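Local coordinates for protein UV damage endonuclease (Sulfolobus acidocaldarius, PDB 3TC3) that probably cuts damaged DNA as a manganese-binding TIM-barrel endonuclease of the UvdE family in the repair of UV lesions, at residues H162-N175 with E195-I209. Sequence-based numbering, arbitrary orientation.
Sequences HVGSSMNGKEESLN and ENDDKVFSVKDCLWI. With MN (manganese (II) ion), chain C.
F201 lies between V163 and V200 where two neighbouring βα units of the TIM barrel meet, the loops after strands 158-162 and 192-195 packing together before helices 170-175 and 203-209 run on at 41°. The apolar core is built round this phenyl ring. V163 CG1, anti to the backbone N (chi1 175°), makes a CH-pi contact over the ring centre, 3.8 Å from the F201 centroid, while V200 CG1 sits over the opposite face. At the edge of the ring, S165 O comes within 3.5 Å of F201 CZ. L174 CD2 reaches both F201 CE1 and I209 CD1, and I209 CD1 meets V163 CG2 tip to tip; farther along, L174 CB packs on W208 CZ3. A serine in place of F201 would probably take the ring from under V163 CG1, leave L174 CD2 with I209 CD1 alone of these two partners and open a gap between the loops.

Toward the barrel mouth the contact turns polar. E195 binds manganese through OE2, at 2.2 Å, in a site shared with D220, D251 and E288. The H162 ring lies alongside the E195 side chain, its plane 47° from the carboxylate, with D197 CB over one face. D197 OD1 accepts from K199 N and V200 N, an Asx motif, and water 1 links V163 N to D197 OD2 and E195 O.

On the outer side, K170 is bent at chi3 and crosses D205 at roughly a right angle. D205 OD2 also accepts from S202 N in a capping box, and K170 NZ forms a salt bridge with D205 OD2, meeting it on the syn side at 2.8 Å.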
# COMPACT_ATOMS: atom_id res chain seq x y z
N HIS A 162 -6.56 -5.90 2.65
CA HIS A 162 -6.91 -6.83 3.73
C HIS A 162 -7.74 -7.95 3.17
O HIS A 162 -8.27 -7.94 2.02
CB HIS A 162 -7.69 -6.04 4.76
CG HIS A 162 -6.83 -5.13 5.54
ND1 HIS A 162 -7.12 -3.83 5.71
CD2 HIS A 162 -5.62 -5.36 6.20
CE1 HIS A 162 -6.17 -3.27 6.52
NE2 HIS A 162 -5.25 -4.20 6.81
N VAL A 163 -7.90 -9.02 3.97
CA VAL A 163 -8.66 -10.15 3.52
C VAL A 163 -10.13 -9.74 3.28
O VAL A 163 -10.81 -10.23 2.36
CB VAL A 163 -8.50 -11.37 4.49
CG1 VAL A 163 -9.41 -12.43 4.03
CG2 VAL A 163 -7.09 -11.85 4.40
N GLY A 164 -10.60 -8.90 4.19
CA GLY A 164 -11.90 -8.35 3.98
C GLY A 164 -12.91 -8.69 5.09
O GLY A 164 -12.70 -8.47 6.31
N SER A 165 -14.02 -9.30 4.67
CA SER A 165 -15.14 -9.63 5.55
C SER A 165 -14.93 -10.93 6.32
O SER A 165 -14.29 -11.82 5.79
CB SER A 165 -16.33 -9.75 4.55
OG SER A 165 -17.47 -10.30 5.14
N SER A 166 -15.59 -11.08 7.48
CA SER A 166 -15.60 -12.36 8.17
C SER A 166 -17.04 -12.92 8.25
O SER A 166 -17.30 -13.80 9.10
CB SER A 166 -15.01 -12.27 9.60
OG SER A 166 -15.75 -11.34 10.32
N MET A 167 -17.94 -12.45 7.40
CA MET A 167 -19.34 -13.00 7.37
C MET A 167 -19.32 -14.52 7.18
O MET A 167 -18.57 -15.02 6.38
CB MET A 167 -20.16 -12.30 6.30
CG MET A 167 -20.47 -10.83 6.64
SD MET A 167 -21.61 -10.60 8.06
CE MET A 167 -23.04 -11.33 7.27
N ASN A 168 -20.23 -15.22 7.90
CA ASN A 168 -20.33 -16.69 7.90
C ASN A 168 -19.12 -17.37 8.54
O ASN A 168 -18.99 -18.58 8.44
CB ASN A 168 -20.54 -17.33 6.53
CG ASN A 168 -21.71 -16.74 5.75
OD1 ASN A 168 -22.67 -16.27 6.33
ND2 ASN A 168 -21.61 -16.78 4.41
N GLY A 169 -18.26 -16.59 9.18
CA GLY A 169 -17.13 -17.12 9.95
C GLY A 169 -15.81 -17.10 9.15
O GLY A 169 -15.79 -16.95 7.89
N LYS A 170 -14.72 -17.33 9.88
CA LYS A 170 -13.39 -17.20 9.29
C LYS A 170 -13.09 -18.18 8.20
O LYS A 170 -12.64 -17.75 7.14
CB LYS A 170 -12.29 -17.22 10.36
CG LYS A 170 -12.23 -15.87 11.09
CD LYS A 170 -11.19 -15.88 12.21
CE LYS A 170 -9.81 -15.73 11.64
NZ LYS A 170 -8.77 -15.88 12.71
N GLU A 171 -13.33 -19.48 8.38
CA GLU A 171 -12.96 -20.45 7.34
C GLU A 171 -13.71 -20.22 6.03
O GLU A 171 -13.06 -20.25 4.98
CB GLU A 171 -13.06 -21.92 7.85
CG GLU A 171 -14.44 -22.50 7.73
CD GLU A 171 -14.57 -23.96 8.27
OE1 GLU A 171 -14.25 -24.89 7.51
OE2 GLU A 171 -15.03 -24.15 9.43
N GLU A 172 -15.01 -19.94 6.08
CA GLU A 172 -15.82 -19.63 4.86
C GLU A 172 -15.27 -18.38 4.20
O GLU A 172 -15.21 -18.29 2.98
CB GLU A 172 -17.29 -19.42 5.19
CG GLU A 172 -17.98 -20.82 5.36
CD GLU A 172 -19.49 -20.80 5.37
OE1 GLU A 172 -20.10 -20.03 4.58
OE2 GLU A 172 -20.08 -21.63 6.16
N SER A 173 -14.89 -17.45 5.06
CA SER A 173 -14.41 -16.13 4.55
C SER A 173 -13.07 -16.26 3.87
O SER A 173 -12.81 -15.56 2.85
CB SER A 173 -14.35 -15.12 5.70
OG SER A 173 -15.69 -14.71 6.14
N LEU A 174 -12.18 -17.13 4.39
CA LEU A 174 -10.90 -17.41 3.69
C LEU A 174 -11.12 -18.10 2.31
O LEU A 174 -10.44 -17.76 1.31
CB LEU A 174 -9.90 -18.30 4.55
CG LEU A 174 -9.54 -17.61 5.85
CD1 LEU A 174 -8.68 -18.62 6.65
CD2 LEU A 174 -8.72 -16.34 5.58
N ASN A 175 -12.05 -19.07 2.29
CA ASN A 175 -12.27 -19.75 1.04
C ASN A 175 -12.98 -18.85 0.02
O ASN A 175 -12.59 -18.92 -1.16
CB ASN A 175 -12.99 -21.05 1.33
CG ASN A 175 -11.97 -22.15 1.81
OD1 ASN A 175 -10.90 -22.40 1.14
ND2 ASN A 175 -12.25 -22.73 2.94
N GLU A 195 -2.45 -8.22 3.66
CA GLU A 195 -1.84 -7.80 4.91
C GLU A 195 -2.75 -8.26 6.06
O GLU A 195 -3.99 -8.37 5.99
CB GLU A 195 -1.91 -6.26 4.88
CG GLU A 195 -1.40 -5.51 6.12
CD GLU A 195 -1.80 -4.03 6.12
OE1 GLU A 195 -2.11 -3.46 5.08
OE2 GLU A 195 -1.78 -3.42 7.20
N ASN A 196 -2.09 -8.56 7.18
CA ASN A 196 -2.81 -8.92 8.35
C ASN A 196 -3.51 -7.69 8.94
O ASN A 196 -2.96 -6.58 8.86
CB ASN A 196 -1.86 -9.61 9.36
CG ASN A 196 -0.68 -8.72 9.79
OD1 ASN A 196 0.08 -8.31 8.92
ND2 ASN A 196 -0.57 -8.38 11.09
N ASP A 197 -4.66 -7.93 9.53
CA ASP A 197 -5.35 -6.82 10.26
C ASP A 197 -5.38 -7.01 11.76
O ASP A 197 -4.99 -8.08 12.25
CB ASP A 197 -6.70 -6.55 9.58
CG ASP A 197 -7.71 -7.66 9.86
OD1 ASP A 197 -8.32 -7.63 10.97
OD2 ASP A 197 -7.96 -8.56 9.03
N ASP A 198 -5.98 -6.02 12.50
CA ASP A 198 -5.90 -6.12 13.94
C ASP A 198 -7.17 -6.63 14.57
O ASP A 198 -7.29 -6.72 15.79
CB ASP A 198 -5.48 -4.75 14.52
CG ASP A 198 -6.45 -3.62 14.18
OD1 ASP A 198 -7.31 -3.72 13.32
OD2 ASP A 198 -6.29 -2.54 14.80
N LYS A 199 -8.13 -7.02 13.72
CA LYS A 199 -9.42 -7.47 14.23
C LYS A 199 -9.78 -8.94 13.94
O LYS A 199 -10.34 -9.61 14.83
CB LYS A 199 -10.56 -6.60 13.71
CG LYS A 199 -10.45 -5.14 13.97
CD LYS A 199 -10.68 -4.75 15.47
CE LYS A 199 -10.81 -3.19 15.69
NZ LYS A 199 -9.98 -2.39 14.71
N VAL A 200 -9.48 -9.46 12.76
CA VAL A 200 -9.92 -10.76 12.38
C VAL A 200 -8.87 -11.65 11.74
O VAL A 200 -8.65 -12.74 12.23
CB VAL A 200 -11.09 -10.66 11.37
CG1 VAL A 200 -11.58 -12.12 10.99
CG2 VAL A 200 -12.29 -9.95 12.10
N PHE A 201 -8.19 -11.13 10.71
CA PHE A 201 -7.29 -11.96 9.94
C PHE A 201 -5.82 -11.74 10.32
O PHE A 201 -5.19 -10.74 9.97
CB PHE A 201 -7.48 -11.79 8.40
CG PHE A 201 -8.83 -12.24 7.99
CD1 PHE A 201 -9.15 -13.63 8.02
CD2 PHE A 201 -9.86 -11.29 7.71
CE1 PHE A 201 -10.47 -14.06 7.70
CE2 PHE A 201 -11.18 -11.72 7.42
CZ PHE A 201 -11.47 -13.06 7.37
N SER A 202 -5.27 -12.73 11.00
CA SER A 202 -3.93 -12.66 11.54
C SER A 202 -2.88 -13.01 10.49
O SER A 202 -3.26 -13.42 9.37
CB SER A 202 -3.83 -13.70 12.69
OG SER A 202 -3.97 -15.03 12.13
N VAL A 203 -1.63 -12.89 10.82
CA VAL A 203 -0.54 -13.42 9.98
C VAL A 203 -0.79 -14.90 9.62
O VAL A 203 -0.65 -15.30 8.45
CB VAL A 203 0.79 -13.19 10.62
CG1 VAL A 203 1.92 -13.85 9.79
CG2 VAL A 203 1.04 -11.66 10.65
N LYS A 204 -1.13 -15.72 10.62
CA LYS A 204 -1.40 -17.13 10.37
C LYS A 204 -2.45 -17.31 9.27
O LYS A 204 -2.31 -18.18 8.35
CB LYS A 204 -1.91 -17.79 11.67
CG LYS A 204 -2.23 -19.30 11.52
CD LYS A 204 -2.54 -19.80 12.94
CE LYS A 204 -3.16 -21.15 12.83
NZ LYS A 204 -3.76 -21.64 14.08
N ASP A 205 -3.51 -16.51 9.34
CA ASP A 205 -4.61 -16.64 8.35
C ASP A 205 -4.13 -16.22 6.96
O ASP A 205 -4.40 -16.87 5.96
CB ASP A 205 -5.75 -15.71 8.78
CG ASP A 205 -6.48 -16.21 10.01
OD1 ASP A 205 -6.68 -17.43 10.20
OD2 ASP A 205 -6.83 -15.37 10.81
N CYS A 206 -3.34 -15.15 6.91
CA CYS A 206 -2.78 -14.72 5.60
C CYS A 206 -1.82 -15.75 5.03
O CYS A 206 -1.85 -16.00 3.80
CB CYS A 206 -2.06 -13.35 5.73
SG CYS A 206 -3.21 -12.01 6.14
N LEU A 207 -1.08 -16.42 5.90
CA LEU A 207 -0.13 -17.45 5.41
C LEU A 207 -0.96 -18.63 4.84
O LEU A 207 -0.54 -19.27 3.85
CB LEU A 207 0.72 -17.92 6.58
CG LEU A 207 1.77 -16.89 7.01
CD1 LEU A 207 2.55 -17.40 8.26
CD2 LEU A 207 2.74 -16.60 5.88
N TRP A 208 -2.15 -18.90 5.42
CA TRP A 208 -2.99 -20.03 4.91
C TRP A 208 -3.43 -19.70 3.51
O TRP A 208 -3.46 -20.57 2.62
CB TRP A 208 -4.14 -20.19 5.89
CG TRP A 208 -4.94 -21.44 5.67
CD1 TRP A 208 -4.73 -22.70 6.24
CD2 TRP A 208 -6.08 -21.62 4.77
NE1 TRP A 208 -5.67 -23.59 5.81
CE2 TRP A 208 -6.52 -23.01 4.96
CE3 TRP A 208 -6.83 -20.76 3.91
CZ2 TRP A 208 -7.60 -23.54 4.22
CZ3 TRP A 208 -7.96 -21.32 3.22
CH2 TRP A 208 -8.31 -22.65 3.41
N ILE A 209 -3.85 -18.44 3.28
CA ILE A 209 -4.20 -17.99 1.95
C ILE A 209 -3.00 -18.09 1.01
O ILE A 209 -3.15 -18.63 -0.10
CB ILE A 209 -4.81 -16.56 1.96
CG1 ILE A 209 -6.16 -16.55 2.67
CG2 ILE A 209 -4.85 -16.03 0.48
CD1 ILE A 209 -6.72 -15.13 2.81
MN MN C . -0.67 -1.56 7.68
O HOH W 1 -6.67 -8.70 6.60
O HOH W 2 -9.84 -7.73 6.86
O HOH W 3 -6.90 -18.39 12.67
O HOH W 4 -2.02 -0.76 5.88